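Local structure of cellulose biosynthesis protein BcsG (5OLT) at residues F248-E251 with L252-G256; P25-A28 with N29-W33. The protein is required for bacterial cellulose biosynthesis, the chain here being its zinc-binding extramembrane domain, which belongs to the alkaline phosphatase family. All coordinates share one frame; numbering follows the deposited sequence.

Overall arrangement
The two contacts lie on opposite sides of the domain's centre, with their own centres about 50 Å apart; one lies at the start of a helix and the other at the end of another. Contact 2 opens helix 27-42, whose start rests on the four-stranded antiparallel sheet near the C-terminus; contact 1 closes helix 234-255, which packs on the large mixed sheet. Contact 1 is partly buried and clearly two-faced: phenylalanine and leucine turn inward, while a salt bridge runs along the outside. Contact 2 is largely a surface contact, in which a threonine cap and a proline-leucine staple start the helix and one buried leucine supplies the anchor.

Contact 1: F248-E251 with L252-G256; sequences FFTE and LEKSG
Lys254 and Glu251, one helical turn apart, form a salt bridge in which NZ of Lys254 lies 3.3 Å from OE2 of Glu251. The ammonium group comes to the syn side of the carboxylate, 18° out of its plane. The two chains differ in shape: Lys254 is extended beyond CG, whereas Glu251 bends about its CB-CG bond (chi2 -51°), which swings its carboxylate round to the lysine. Beneath them run the bonds of the last turns of helix 234-255. Leu252 N meets Phe248 O at 2.8 Å, and Thr250 O is gripped twice, by Lys254 N at 3.0 Å and by a water that donates to it. The bond from Ser255 N to Glu251 O is weak. There the hydroxyl of Ser255 turns back and donates to Leu252 O (OG to O 2.7 Å), while OG itself accepts from Arg257 N, so this small polar residue bridges the helix and the chain leaving it. Gly256, the first residue to leave helical backbone angles, has a positive phi, which suits a residue without CB; strand 259-265 comes next, at whose end the zinc ligands Glu266 and His267 follow.

On the inner face, CG of Phe248 stands opposite its own backbone N (chi1 -171°), and the ring reaches along the helix to Leu252. Its CE2 lies 3.6 Å from Leu252 CG, and CZ of Phe248 lies 3.8 Å from CD2 of Leu252, the two groups meeting at a slant. Leu252 continues onto Leu199, Val261 and Phe299, while Phe249 sets its ring edge-to-face with that of Phe299. The chemistry is thus that of an amphipathic helix end: Leu252 lies between helix 191-203 and the sheet, with Phe248 on the helix and Phe249 on the sheet, and opposite charges pair where water can reach them.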
loop_
_atom_site.group_PDB
_atom_site.type_symbol
_atom_site.label_atom_id
_atom_site.label_comp_id
_atom_site.label_asym_id
_atom_site.label_seq_id
_atom_site.Cartn_x
_atom_site.Cartn_y
_atom_site.Cartn_z
ATOM N N PHE A 248 7.188 -17.962 2.822
ATOM C CA PHE A 248 5.808 -18.104 2.477
ATOM C C PHE A 248 5.551 -18.063 0.977
ATOM O O PHE A 248 4.723 -18.836 0.480
ATOM C CB PHE A 248 4.946 -17.061 3.196
ATOM C CG PHE A 248 3.503 -17.332 3.001
ATOM C CD1 PHE A 248 2.967 -18.532 3.532
ATOM C CD2 PHE A 248 2.703 -16.480 2.275
ATOM C CE1 PHE A 248 1.648 -18.853 3.378
ATOM C CE2 PHE A 248 1.323 -16.818 2.094
ATOM C CZ PHE A 248 0.829 -18.016 2.632
ATOM N N PHE A 249 6.259 -17.205 0.248
ATOM C CA PHE A 249 6.111 -17.185 -1.205
ATOM C C PHE A 249 6.435 -18.576 -1.749
ATOM O O PHE A 249 5.746 -19.071 -2.650
ATOM C CB PHE A 249 7.015 -16.129 -1.824
ATOM C CG PHE A 249 6.537 -14.709 -1.647
ATOM C CD1 PHE A 249 5.415 -14.378 -0.854
ATOM C CD2 PHE A 249 7.206 -13.680 -2.310
ATOM C CE1 PHE A 249 4.998 -13.034 -0.718
ATOM C CE2 PHE A 249 6.789 -12.361 -2.188
ATOM C CZ PHE A 249 5.703 -12.037 -1.385
ATOM N N THR A 250 7.483 -19.204 -1.222
ATOM C CA THR A 250 7.828 -20.598 -1.641
ATOM C C THR A 250 6.696 -21.597 -1.349
ATOM O O THR A 250 6.355 -22.446 -2.216
ATOM C CB THR A 250 9.170 -21.030 -1.028
ATOM O OG1 THR A 250 10.169 -20.102 -1.475
ATOM C CG2 THR A 250 9.557 -22.411 -1.470
ATOM N N GLU A 251 6.106 -21.504 -0.161
ATOM C CA GLU A 251 4.933 -22.311 0.194
ATOM C C GLU A 251 3.779 -22.065 -0.762
ATOM O O GLU A 251 3.092 -23.024 -1.180
ATOM C CB GLU A 251 4.463 -22.085 1.642
ATOM C CG GLU A 251 5.375 -22.662 2.705
ATOM C CD GLU A 251 5.701 -24.123 2.427
ATOM O OE1 GLU A 251 4.769 -24.966 2.503
ATOM O OE2 GLU A 251 6.886 -24.427 2.110
ATOM N N LEU A 252 3.587 -20.802 -1.150
ATOM C CA LEU A 252 2.485 -20.465 -2.056
ATOM C C LEU A 252 2.715 -21.059 -3.417
ATOM O O LEU A 252 1.767 -21.606 -4.021
ATOM C CB LEU A 252 2.291 -18.957 -2.220
ATOM C CG LEU A 252 1.416 -18.227 -1.229
ATOM C CD1 LEU A 252 1.263 -16.832 -1.792
ATOM C CD2 LEU A 252 0.059 -18.862 -1.033
ATOM N N GLU A 253 3.954 -20.963 -3.921
ATOM C CA GLU A 253 4.319 -21.580 -5.203
ATOM C C GLU A 253 4.006 -23.083 -5.140
ATOM O O GLU A 253 3.377 -23.636 -6.051
ATOM C CB GLU A 253 5.804 -21.358 -5.520
ATOM C CG GLU A 253 6.153 -19.995 -6.104
ATOM C CD GLU A 253 7.641 -19.604 -6.025
ATOM O OE1 GLU A 253 8.500 -20.390 -5.531
ATOM O OE2 GLU A 253 7.957 -18.475 -6.464
ATOM N N LYS A 254 4.414 -23.744 -4.057
ATOM C CA LYS A 254 4.198 -25.208 -3.932
ATOM C C LYS A 254 2.711 -25.577 -3.908
ATOM O O LYS A 254 2.318 -26.653 -4.367
ATOM C CB LYS A 254 4.843 -25.767 -2.666
ATOM C CG LYS A 254 6.362 -25.843 -2.646
ATOM C CD LYS A 254 6.780 -26.287 -1.251
ATOM C CE LYS A 254 8.284 -26.428 -1.106
ATOM N NZ LYS A 254 8.608 -26.602 0.336
ATOM N N SER A 255 1.868 -24.679 -3.402
ATOM C CA SER A 255 0.452 -24.966 -3.216
ATOM C C SER A 255 -0.275 -25.056 -4.556
ATOM O O SER A 255 -1.348 -25.659 -4.619
ATOM C CB SER A 255 -0.209 -23.881 -2.361
ATOM O OG SER A 255 -0.498 -22.740 -3.151
ATOM N N GLY A 256 0.295 -24.437 -5.593
ATOM C CA GLY A 256 -0.354 -24.277 -6.891
ATOM C C GLY A 256 -1.601 -23.386 -6.937
ATOM O O GLY A 256 -2.180 -23.220 -8.005
HETATM O O HOH W 1 8.282 -23.394 -4.378
#

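Contact 2: P25-A28 with N29-W33; sequences PTTA and NLNAW
Thr26 and Asn29 meet at the start of helix 27-42, where the threonine hydroxyl swings across to cap the first turn. Thr26 holds OG1 between its backbone N and carbonyl carbon (chi1 63°), which brings the oxygen 3.1 Å from Asn29 N in a nearly straight bond (159°). This is the N-cap, a place that suits threonine because its short hydroxyl can take up an amide N-H for which no earlier turn supplies a carbonyl. The regular helical bonds then begin, with Leu30 N on Thr26 O at 2.9 Å.

Leu30 sends its CD1 branch to Pro25, 3.3 Å from CA and 3.8 Å from CB of the proline. Since Pro25 immediately precedes the N-cap and Leu30 is the fourth residue after it, the pair forms a hydrophobic staple, an apolar closure by rigid proline and branched leucine that accompanies the polar cap.

Thr27 and Asn31 run alongside each other in the same direction, with the methyl CG2 of Thr27 3.7 Å from ND2 of Asn31. The other end of that amide, OD1, accepts from both Trp378 NE1 and Arg372 NH1, which should hold the group steady.

Around the staple gathers the antiparallel sheet near the C-terminus: Pro25 and Leu30 touch Tyr365 of strand 360-365 and Tyr370 of strand 368-373, and Leu30 also meets Ile363. A turn further on, Trp33 sets its ring edge-to-face with Tyr365, so the helix start rests on these two strands and on the loop carrying Trp378.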
loop_
_atom_site.group_PDB
_atom_site.type_symbol
_atom_site.label_atom_id
_atom_site.label_comp_id
_atom_site.label_asym_id
_atom_site.label_seq_id
_atom_site.Cartn_x
_atom_site.Cartn_y
_atom_site.Cartn_z
ATOM N N PRO A 25 7.056 28.961 -6.936
ATOM C CA PRO A 25 6.682 28.354 -5.654
ATOM C C PRO A 25 6.362 29.306 -4.465
ATOM O O PRO A 25 6.937 29.193 -3.382
ATOM C CB PRO A 25 7.885 27.457 -5.341
ATOM C CG PRO A 25 9.038 28.149 -5.996
ATOM C CD PRO A 25 8.460 28.656 -7.286
ATOM N N THR A 26 5.386 30.168 -4.634
ATOM C CA THR A 26 4.923 31.035 -3.562
ATOM C C THR A 26 3.898 30.301 -2.707
ATOM O O THR A 26 3.294 29.298 -3.155
ATOM C CB THR A 26 4.241 32.284 -4.143
ATOM O OG1 THR A 26 3.077 31.855 -4.874
ATOM C CG2 THR A 26 5.202 33.046 -5.078
ATOM N N THR A 27 3.629 30.790 -1.508
ATOM C CA THR A 27 2.576 30.161 -0.680
ATOM C C THR A 27 1.233 30.095 -1.434
ATOM O O THR A 27 0.549 29.054 -1.424
ATOM C CB THR A 27 2.485 30.799 0.728
ATOM O OG1 THR A 27 3.533 30.256 1.538
ATOM C CG2 THR A 27 1.171 30.479 1.426
ATOM N N ALA A 28 0.846 31.195 -2.093
ATOM C CA ALA A 28 -0.419 31.202 -2.806
ATOM C C ALA A 28 -0.453 30.136 -3.905
ATOM O O ALA A 28 -1.449 29.428 -4.053
ATOM C CB ALA A 28 -0.731 32.594 -3.389
ATOM N N ASN A 29 0.630 30.015 -4.666
ATOM C CA ASN A 29 0.671 29.034 -5.761
ATOM C C ASN A 29 0.706 27.601 -5.257
ATOM O O ASN A 29 0.105 26.732 -5.887
ATOM C CB ASN A 29 1.803 29.290 -6.749
ATOM C CG ASN A 29 1.559 30.541 -7.587
ATOM O OD1 ASN A 29 2.513 31.158 -8.076
ATOM N ND2 ASN A 29 0.316 30.913 -7.739
ATOM N N LEU A 30 1.403 27.347 -4.143
ATOM C CA LEU A 30 1.440 25.981 -3.611
ATOM C C LEU A 30 0.090 25.641 -2.996
ATOM O O LEU A 30 -0.395 24.522 -3.195
ATOM C CB LEU A 30 2.573 25.820 -2.589
ATOM C CG LEU A 30 3.931 25.394 -3.177
ATOM C CD1 LEU A 30 4.492 26.288 -4.249
ATOM C CD2 LEU A 30 4.899 25.305 -2.000
ATOM N N ASN A 31 -0.567 26.611 -2.343
ATOM C CA ASN A 31 -1.927 26.384 -1.837
ATOM C C ASN A 31 -2.877 26.069 -3.006
ATOM O O ASN A 31 -3.691 25.124 -2.954
ATOM C CB ASN A 31 -2.451 27.644 -1.097
ATOM C CG ASN A 31 -1.964 27.745 0.327
ATOM O OD1 ASN A 31 -1.453 26.779 0.914
ATOM N ND2 ASN A 31 -2.163 28.908 0.923
ATOM N N ALA A 32 -2.777 26.859 -4.076
ATOM C CA ALA A 32 -3.637 26.649 -5.237
ATOM C C ALA A 32 -3.364 25.274 -5.876
ATOM O O ALA A 32 -4.292 24.576 -6.271
ATOM C CB ALA A 32 -3.468 27.761 -6.251
ATOM N N TRP A 33 -2.076 24.904 -5.985
ATOM C CA TRP A 33 -1.713 23.602 -6.524
ATOM C C TRP A 33 -2.364 22.471 -5.702
ATOM O O TRP A 33 -2.922 21.526 -6.293
ATOM C CB TRP A 33 -0.183 23.430 -6.599
ATOM C CG TRP A 33 0.166 22.134 -7.242
ATOM C CD1 TRP A 33 0.335 21.896 -8.566
ATOM C CD2 TRP A 33 0.311 20.861 -6.583
ATOM N NE1 TRP A 33 0.558 20.562 -8.783
ATOM C CE2 TRP A 33 0.559 19.905 -7.583
ATOM C CE3 TRP A 33 0.258 20.446 -5.230
ATOM C CZ2 TRP A 33 0.754 18.545 -7.282
ATOM C CZ3 TRP A 33 0.438 19.090 -4.937
ATOM C CH2 TRP A 33 0.685 18.164 -5.954
#